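Local coordinates for protein stress response kinase A (Escherichia coli, PDB 1ZYL) that is a protein kinase that phosphorylates itself and other proteins on serine and threonine, and probably suppresses the effects of stress linked to reactive oxygen species, at residues A85-V88 and Q93-L96; N150-E155 and D220-P225; H199-A204 and A271-Y276. All blocks are in the same frame, centred on the assembly; numbering follows the deposited sequence.

Contact 1: A85-V88 and Q93-L96; sequences AAPV and QTLL
The pyrrolidine ring of Pro87 meets Thr94 with its CB and CG atoms, while the flat peptide carbonyls that follow it in the chain receive the threonine methyl. From the ring, Pro87 CG comes to 3.9 Å of Thr94 CB, and Pro87 CB lies 4.1 Å from that same Thr94 CB. The ring also touches Ala104 and Phe106 of strand 101-107 and His71 of helix 64-79, and His71 touches Thr94 as well. The threonine methyl carries the rest of the contact: Thr94 CG2 is 3.4 Å from Pro87 O and 3.2 Å from Val88 O, two successive carbonyl oxygens, met by the methyl in van der Waals contact. The methyl gets there because CG2 stands anti to the threonine's own carbonyl carbon, which leaves OG1 between backbone N and C (chi1 43°). Both segments lie in the connection from helix 64-79 to strand 96-98, which Leu96 begins, in the N-terminal lobe of a protein-kinase-like fold, whose five-stranded antiparallel sheet has the order 1-2-3-5-4. Strand 101-107 holds this connection at two points, through backbone bonds of Val88 with Val105 and of Leu96 with Phe103. The bond to CB of Val88 points away from 93-96, and Val88 O makes the approach instead. Beyond Thr94 the chain turns tightly: Leu95 has the backbone angles of an inverse gamma turn (phi -89°, psi 78°), and a weak bond of 3.2 Å runs from Leu96 N to Thr94 O.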
loop_
_atom_site.group_PDB
_atom_site.type_symbol
_atom_site.label_atom_id
_atom_site.label_comp_id
_atom_site.label_asym_id
_atom_site.label_seq_id
_atom_site.Cartn_x
_atom_site.Cartn_y
_atom_site.Cartn_z
ATOM N N ALA A 85 -14.821 -1.744 -2.823
ATOM C CA ALA A 85 -15.895 -0.770 -2.684
ATOM C C ALA A 85 -15.565 0.500 -3.458
ATOM O O ALA A 85 -14.622 1.217 -3.138
ATOM C CB ALA A 85 -16.130 -0.447 -1.222
ATOM N N ALA A 86 -16.347 0.769 -4.493
ATOM C CA ALA A 86 -16.132 1.954 -5.300
ATOM C C ALA A 86 -16.703 3.160 -4.566
ATOM O O ALA A 86 -17.658 3.036 -3.801
ATOM C CB ALA A 86 -16.812 1.792 -6.652
ATOM N N PRO A 87 -16.110 4.341 -4.772
ATOM C CA PRO A 87 -16.610 5.545 -4.104
ATOM C C PRO A 87 -17.973 5.929 -4.679
ATOM O O PRO A 87 -18.223 5.715 -5.864
ATOM C CB PRO A 87 -15.536 6.573 -4.423
ATOM C CG PRO A 87 -15.049 6.121 -5.775
ATOM C CD PRO A 87 -14.932 4.643 -5.602
ATOM N N VAL A 88 -18.851 6.481 -3.845
ATOM C CA VAL A 88 -20.183 6.891 -4.293
ATOM C C VAL A 88 -20.138 8.158 -5.141
ATOM O O VAL A 88 -19.300 9.031 -4.925
ATOM C CB VAL A 88 -21.117 7.172 -3.109
ATOM C CG1 VAL A 88 -22.402 7.813 -3.605
ATOM C CG2 VAL A 88 -21.423 5.883 -2.371
ATOM N N GLN A 93 -19.491 13.709 -10.044
ATOM C CA GLN A 93 -18.300 12.894 -9.864
ATOM C C GLN A 93 -18.299 12.223 -8.503
ATOM O O GLN A 93 -19.305 12.222 -7.789
ATOM C CB GLN A 93 -17.038 13.743 -10.002
ATOM C CG GLN A 93 -16.800 14.655 -8.820
ATOM C CD GLN A 93 -17.900 15.675 -8.653
ATOM O OE1 GLN A 93 -18.106 16.212 -7.563
ATOM N NE2 GLN A 93 -18.609 15.963 -9.742
ATOM N N THR A 94 -17.146 11.661 -8.154
ATOM C CA THR A 94 -16.976 10.963 -6.892
ATOM C C THR A 94 -15.979 11.683 -5.985
ATOM O O THR A 94 -15.980 11.493 -4.766
ATOM C CB THR A 94 -16.493 9.504 -7.134
ATOM O OG1 THR A 94 -15.475 9.486 -8.143
ATOM C CG2 THR A 94 -17.640 8.633 -7.587
ATOM N N LEU A 95 -15.148 12.525 -6.591
ATOM C CA LEU A 95 -14.117 13.264 -5.865
ATOM C C LEU A 95 -14.563 14.613 -5.322
ATOM O O LEU A 95 -14.229 15.656 -5.895
ATOM C CB LEU A 95 -12.911 13.505 -6.769
ATOM C CG LEU A 95 -11.538 13.371 -6.123
ATOM C CD1 LEU A 95 -10.562 14.285 -6.862
ATOM C CD2 LEU A 95 -11.613 13.706 -4.646
ATOM N N LEU A 96 -15.297 14.605 -4.216
ATOM C CA LEU A 96 -15.745 15.859 -3.629
ATOM C C LEU A 96 -14.541 16.608 -3.058
ATOM O O LEU A 96 -13.463 16.035 -2.876
ATOM C CB LEU A 96 -16.775 15.601 -2.522
ATOM C CG LEU A 96 -17.940 14.646 -2.815
ATOM C CD1 LEU A 96 -18.232 14.595 -4.318
ATOM C CD2 LEU A 96 -17.583 13.265 -2.312
#

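Contact 2: N150-E155 and D220-P225; sequences NEYLIE and DARNGP
Glu151 and Arg222 reach toward each other from opposite directions and form a salt bridge between Glu151 OE1 and Arg222 NH2, modelled at 2.4 Å, a length too short to take literally. The carboxylate comes to the edge of the guanidinium with the two planes 32° apart. Glu151 gets this far because its CG is anti to the backbone N (chi1 -179°) and the chain beyond is extended. Tyr152, the next residue on the helix, sets its hydroxyl over one face of the guanidinium, displaced toward its rim, Tyr152 OH lying 3.8 Å from Arg222 CZ, with the ring turned 62° from the guanidinium plane. Asp220 holds the other end of the arginine: Arg222 NH1 makes a salt bridge to Asp220 OD2 at 2.9 Å, and Arg222 NE gives a weak bond of 3.4 Å to Asp220 O. A leucine in place of Arg222 would probably leave Glu151 without its counter-charge and Asp220 dependent on Arg61, its second basic partner. This salt-bridge network ties helix 149-161 to the loop just after Asp217, an inferred magnesium ligand, in the C-terminal lobe of a phosphotransferase-type kinase fold.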
loop_
_atom_site.group_PDB
_atom_site.type_symbol
_atom_site.label_atom_id
_atom_site.label_comp_id
_atom_site.label_asym_id
_atom_site.label_seq_id
_atom_site.Cartn_x
_atom_site.Cartn_y
_atom_site.Cartn_z
ATOM N N ASN A 150 13.179 5.173 -8.500
ATOM C CA ASN A 150 13.158 6.596 -8.176
ATOM C C ASN A 150 12.422 6.921 -6.891
ATOM O O ASN A 150 13.007 7.444 -5.948
ATOM C CB ASN A 150 12.534 7.403 -9.311
ATOM C CG ASN A 150 12.285 8.851 -8.923
ATOM O OD1 ASN A 150 11.167 9.358 -9.054
ATOM N ND2 ASN A 150 13.323 9.522 -8.441
ATOM N N GLU A 151 11.131 6.612 -6.877
ATOM C CA GLU A 151 10.262 6.868 -5.731
ATOM C C GLU A 151 10.565 5.994 -4.528
ATOM O O GLU A 151 10.451 6.430 -3.381
ATOM C CB GLU A 151 8.801 6.643 -6.128
ATOM C CG GLU A 151 7.814 6.911 -5.015
ATOM C CD GLU A 151 6.409 6.543 -5.403
ATOM O OE1 GLU A 151 5.448 7.043 -4.771
ATOM O OE2 GLU A 151 6.267 5.737 -6.343
ATOM N N TYR A 152 10.943 4.753 -4.794
ATOM C CA TYR A 152 11.218 3.823 -3.720
ATOM C C TYR A 152 12.610 3.859 -3.120
ATOM O O TYR A 152 12.756 3.624 -1.928
ATOM C CB TYR A 152 10.869 2.402 -4.172
ATOM C CG TYR A 152 9.392 2.119 -4.056
ATOM C CD1 TYR A 152 8.489 2.595 -5.002
ATOM C CD2 TYR A 152 8.889 1.426 -2.954
ATOM C CE1 TYR A 152 7.116 2.388 -4.851
ATOM C CE2 TYR A 152 7.530 1.213 -2.792
ATOM C CZ TYR A 152 6.645 1.692 -3.741
ATOM O OH TYR A 152 5.300 1.448 -3.581
ATOM N N LEU A 153 13.623 4.173 -3.924
ATOM C CA LEU A 153 14.998 4.206 -3.420
ATOM C C LEU A 153 15.734 5.553 -3.411
ATOM O O LEU A 153 16.109 6.057 -2.349
ATOM C CB LEU A 153 15.863 3.204 -4.188
ATOM C CG LEU A 153 15.441 1.741 -4.168
ATOM C CD1 LEU A 153 16.462 0.913 -4.912
ATOM C CD2 LEU A 153 15.322 1.276 -2.744
ATOM N N ILE A 154 15.952 6.130 -4.587
ATOM C CA ILE A 154 16.693 7.377 -4.664
ATOM C C ILE A 154 16.099 8.565 -3.913
ATOM O O ILE A 154 16.843 9.322 -3.293
ATOM C CB ILE A 154 16.976 7.769 -6.131
ATOM C CG1 ILE A 154 15.670 8.026 -6.874
ATOM C CG2 ILE A 154 17.753 6.653 -6.819
ATOM C CD1 ILE A 154 15.868 8.463 -8.316
ATOM N N GLU A 155 14.777 8.734 -3.952
ATOM C CA GLU A 155 14.155 9.856 -3.244
ATOM C C GLU A 155 14.360 9.708 -1.740
ATOM O O GLU A 155 14.815 10.637 -1.068
ATOM C CB GLU A 155 12.664 9.953 -3.570
ATOM C CG GLU A 155 12.365 10.786 -4.789
ATOM C CD GLU A 155 10.883 11.083 -4.935
ATOM O OE1 GLU A 155 10.134 10.186 -5.377
ATOM O OE2 GLU A 155 10.464 12.214 -4.595
ATOM N N ASP A 220 -3.083 3.335 -2.483
ATOM C CA ASP A 220 -1.720 3.081 -2.945
ATOM C C ASP A 220 -1.610 2.485 -4.334
ATOM O O ASP A 220 -0.512 2.348 -4.862
ATOM C CB ASP A 220 -0.973 2.209 -1.935
ATOM C CG ASP A 220 -0.289 3.035 -0.840
ATOM O OD1 ASP A 220 -0.241 2.577 0.328
ATOM O OD2 ASP A 220 0.211 4.140 -1.153
ATOM N N ALA A 221 -2.744 2.151 -4.934
ATOM C CA ALA A 221 -2.753 1.592 -6.281
ATOM C C ALA A 221 -1.670 2.297 -7.088
ATOM O O ALA A 221 -1.639 3.520 -7.168
ATOM C CB ALA A 221 -4.127 1.801 -6.933
ATOM N N ARG A 222 -0.781 1.512 -7.680
ATOM C CA ARG A 222 0.321 2.054 -8.454
ATOM C C ARG A 222 0.515 1.164 -9.671
ATOM O O ARG A 222 -0.129 0.128 -9.777
ATOM C CB ARG A 222 1.574 2.032 -7.578
ATOM C CG ARG A 222 2.441 3.273 -7.655
ATOM C CD ARG A 222 3.370 3.389 -6.444
ATOM N NE ARG A 222 2.620 3.547 -5.207
ATOM C CZ ARG A 222 2.992 4.349 -4.218
ATOM N NH1 ARG A 222 2.260 4.442 -3.116
ATOM N NH2 ARG A 222 4.097 5.067 -4.331
ATOM N N ASN A 223 1.363 1.569 -10.609
ATOM C CA ASN A 223 1.627 0.699 -11.753
ATOM C C ASN A 223 2.865 -0.115 -11.361
ATOM O O ASN A 223 3.886 0.445 -10.951
ATOM C CB ASN A 223 1.938 1.492 -13.033
ATOM C CG ASN A 223 0.735 2.271 -13.568
ATOM O OD1 ASN A 223 -0.400 1.785 -13.553
ATOM N ND2 ASN A 223 0.990 3.481 -14.069
ATOM N N GLY A 224 2.778 -1.433 -11.466
ATOM C CA GLY A 224 3.917 -2.260 -11.114
ATOM C C GLY A 224 3.774 -3.691 -11.586
ATOM O O GLY A 224 2.898 -3.999 -12.394
ATOM N N PRO A 225 4.629 -4.596 -11.098
ATOM C CA PRO A 225 4.585 -6.009 -11.480
ATOM C C PRO A 225 3.571 -6.772 -10.640
ATOM O O PRO A 225 3.495 -6.592 -9.417
ATOM C CB PRO A 225 6.010 -6.469 -11.226
ATOM C CG PRO A 225 6.360 -5.710 -10.011
ATOM C CD PRO A 225 5.814 -4.316 -10.272
#

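Contact 3: H199-A204 and A271-Y276; sequences HGDCHA and AMRLVY
Arg273 reaches from helix 266-283 to Asp201 in the catalytic loop, whose sequence from His199 to Asn206 matches the His-Gly-Asp-x-His-x-x-Asn motif of aminoglycoside-phosphotransferase-like kinases. CB of the arginine already points toward the loop, and CG continues outward anti to the backbone N (chi1 178°). The chain stays extended to CD, then bends at chi3 and brings the guanidinium across the aspartate, the two side chains meeting at about a right angle. Arg273 CZ and Arg273 NH1 come to 3.8 and 4.2 Å of Asp201 OD2. The grip is at the other terminal nitrogen: Arg273 NH2 donates to Asp201 OD2 at 2.6 Å in a bent hydrogen bond that is part of a salt bridge (137° at the hydrogen). The oxygen lies close to the guanidinium plane, but the donor meets it from above the carboxylate plane, 46° out. Asp201 is inferred to be the proton acceptor, so Arg273 touches a probable catalytic carboxylate. The backbone of the aspartate is held as well: Asn206 ND2, of an inferred magnesium ligand, hydrogen-bonds to Asp201 O. Arg273 NH2 also passes 4.2 Å from His203 CD2, and the edge of that imidazole has Asp201 OD2 in its plane.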
loop_
_atom_site.group_PDB
_atom_site.type_symbol
_atom_site.label_atom_id
_atom_site.label_comp_id
_atom_site.label_asym_id
_atom_site.label_seq_id
_atom_site.Cartn_x
_atom_site.Cartn_y
_atom_site.Cartn_z
ATOM N N HIS A 199 -3.099 -3.223 -6.806
ATOM C CA HIS A 199 -3.752 -2.798 -5.582
ATOM C C HIS A 199 -2.684 -1.977 -4.872
ATOM O O HIS A 199 -2.990 -1.096 -4.080
ATOM C CB HIS A 199 -4.131 -3.988 -4.707
ATOM C CG HIS A 199 -4.609 -3.593 -3.346
ATOM N ND1 HIS A 199 -5.899 -3.176 -3.101
ATOM C CD2 HIS A 199 -3.948 -3.483 -2.170
ATOM C CE1 HIS A 199 -6.010 -2.823 -1.833
ATOM N NE2 HIS A 199 -4.840 -2.999 -1.246
ATOM N N GLY A 200 -1.426 -2.304 -5.158
ATOM C CA GLY A 200 -0.297 -1.579 -4.601
ATOM C C GLY A 200 0.109 -1.815 -3.165
ATOM O O GLY A 200 1.265 -1.596 -2.824
ATOM N N ASP A 201 -0.828 -2.241 -2.325
ATOM C CA ASP A 201 -0.558 -2.496 -0.911
ATOM C C ASP A 201 -1.372 -3.722 -0.532
ATOM O O ASP A 201 -2.188 -3.676 0.380
ATOM C CB ASP A 201 -1.009 -1.292 -0.073
ATOM C CG ASP A 201 -0.596 -1.394 1.391
ATOM O OD1 ASP A 201 -1.011 -0.534 2.196
ATOM O OD2 ASP A 201 0.149 -2.329 1.738
ATOM N N CYS A 202 -1.147 -4.822 -1.240
ATOM C CA CYS A 202 -1.915 -6.037 -1.006
ATOM C C CYS A 202 -1.306 -7.020 -0.032
ATOM O O CYS A 202 -0.448 -7.824 -0.383
ATOM C CB CYS A 202 -2.178 -6.743 -2.333
ATOM S SG CYS A 202 -3.290 -8.144 -2.195
ATOM N N HIS A 203 -1.787 -6.960 1.199
ATOM C CA HIS A 203 -1.325 -7.834 2.264
ATOM C C HIS A 203 -2.512 -8.018 3.206
ATOM O O HIS A 203 -3.407 -7.172 3.266
ATOM C CB HIS A 203 -0.152 -7.183 3.004
ATOM C CG HIS A 203 -0.537 -5.962 3.784
ATOM N ND1 HIS A 203 -1.114 -6.029 5.034
ATOM C CD2 HIS A 203 -0.485 -4.647 3.462
ATOM C CE1 HIS A 203 -1.402 -4.807 5.446
ATOM N NE2 HIS A 203 -1.031 -3.952 4.511
ATOM N N ALA A 204 -2.511 -9.124 3.937
ATOM C CA ALA A 204 -3.590 -9.438 4.863
ATOM C C ALA A 204 -4.321 -8.217 5.428
ATOM O O ALA A 204 -5.546 -8.117 5.348
ATOM C CB ALA A 204 -3.051 -10.288 5.997
ATOM N N ALA A 271 12.936 -4.995 -0.235
ATOM C CA ALA A 271 13.983 -4.034 0.076
ATOM C C ALA A 271 13.411 -2.661 -0.218
ATOM O O ALA A 271 13.607 -1.713 0.541
ATOM C CB ALA A 271 15.197 -4.271 -0.798
ATOM N N MET A 272 12.690 -2.568 -1.330
ATOM C CA MET A 272 12.091 -1.314 -1.753
ATOM C C MET A 272 11.072 -0.779 -0.760
ATOM O O MET A 272 11.081 0.412 -0.441
ATOM C CB MET A 272 11.452 -1.487 -3.131
ATOM C CG MET A 272 12.460 -1.488 -4.280
ATOM S SD MET A 272 11.767 -1.909 -5.891
ATOM C CE MET A 272 12.980 -2.817 -6.359
ATOM N N ARG A 273 10.199 -1.653 -0.269
ATOM C CA ARG A 273 9.170 -1.249 0.685
ATOM C C ARG A 273 9.826 -0.859 1.999
ATOM O O ARG A 273 9.327 -0.015 2.752
ATOM C CB ARG A 273 8.193 -2.401 0.936
ATOM C CG ARG A 273 7.110 -2.079 1.957
ATOM C CD ARG A 273 6.289 -3.301 2.321
ATOM N NE ARG A 273 4.969 -3.297 1.703
ATOM C CZ ARG A 273 3.906 -2.677 2.210
ATOM N NH1 ARG A 273 4.010 -2.009 3.354
ATOM N NH2 ARG A 273 2.741 -2.728 1.573
ATOM N N LEU A 274 10.960 -1.487 2.270
ATOM C CA LEU A 274 11.672 -1.230 3.501
ATOM C C LEU A 274 12.227 0.173 3.538
ATOM O O LEU A 274 11.959 0.926 4.474
ATOM C CB LEU A 274 12.798 -2.245 3.668
ATOM C CG LEU A 274 12.774 -3.072 4.945
ATOM C CD1 LEU A 274 11.397 -3.650 5.184
ATOM C CD2 LEU A 274 13.798 -4.165 4.813
ATOM N N VAL A 275 12.989 0.533 2.518
ATOM C CA VAL A 275 13.580 1.854 2.490
ATOM C C VAL A 275 12.563 2.972 2.278
ATOM O O VAL A 275 12.719 4.058 2.826
ATOM C CB VAL A 275 14.694 1.923 1.434
ATOM C CG1 VAL A 275 14.219 1.281 0.165
ATOM C CG2 VAL A 275 15.097 3.361 1.185
ATOM N N TYR A 276 11.512 2.720 1.508
ATOM C CA TYR A 276 10.523 3.765 1.294
ATOM C C TYR A 276 9.764 4.068 2.581
ATOM O O TYR A 276 9.507 5.231 2.906
ATOM C CB TYR A 276 9.521 3.375 0.196
ATOM C CG TYR A 276 8.448 4.429 -0.036
ATOM C CD1 TYR A 276 8.757 5.651 -0.642
ATOM C CD2 TYR A 276 7.142 4.231 0.408
ATOM C CE1 TYR A 276 7.791 6.653 -0.794
ATOM C CE2 TYR A 276 6.169 5.220 0.262
ATOM C CZ TYR A 276 6.498 6.429 -0.337
ATOM O OH TYR A 276 5.532 7.410 -0.472
#

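In the fold
Contact 1 stands apart in the N-terminal lobe, its centre about 25 Å from those of the other two, a partly buried contact that brings two parts of one short connection together by carbon-to-carbon and carbon-to-carbonyl touches. Contacts 2 and 3 lie in the C-terminal lobe, centres about 9 Å apart, and each sends a charged side chain from a helix, a glutamate in contact 2 and an arginine in contact 3, to a loop at or beside the probable active site. Contact 2 is partly buried and joins three charged residues in a salt-bridge network; contact 3 lies at the surface with one salt bridge. Their helices pack, Leu153 against Val275, and the carboxylates of Asp220 and Asp201 approach each other.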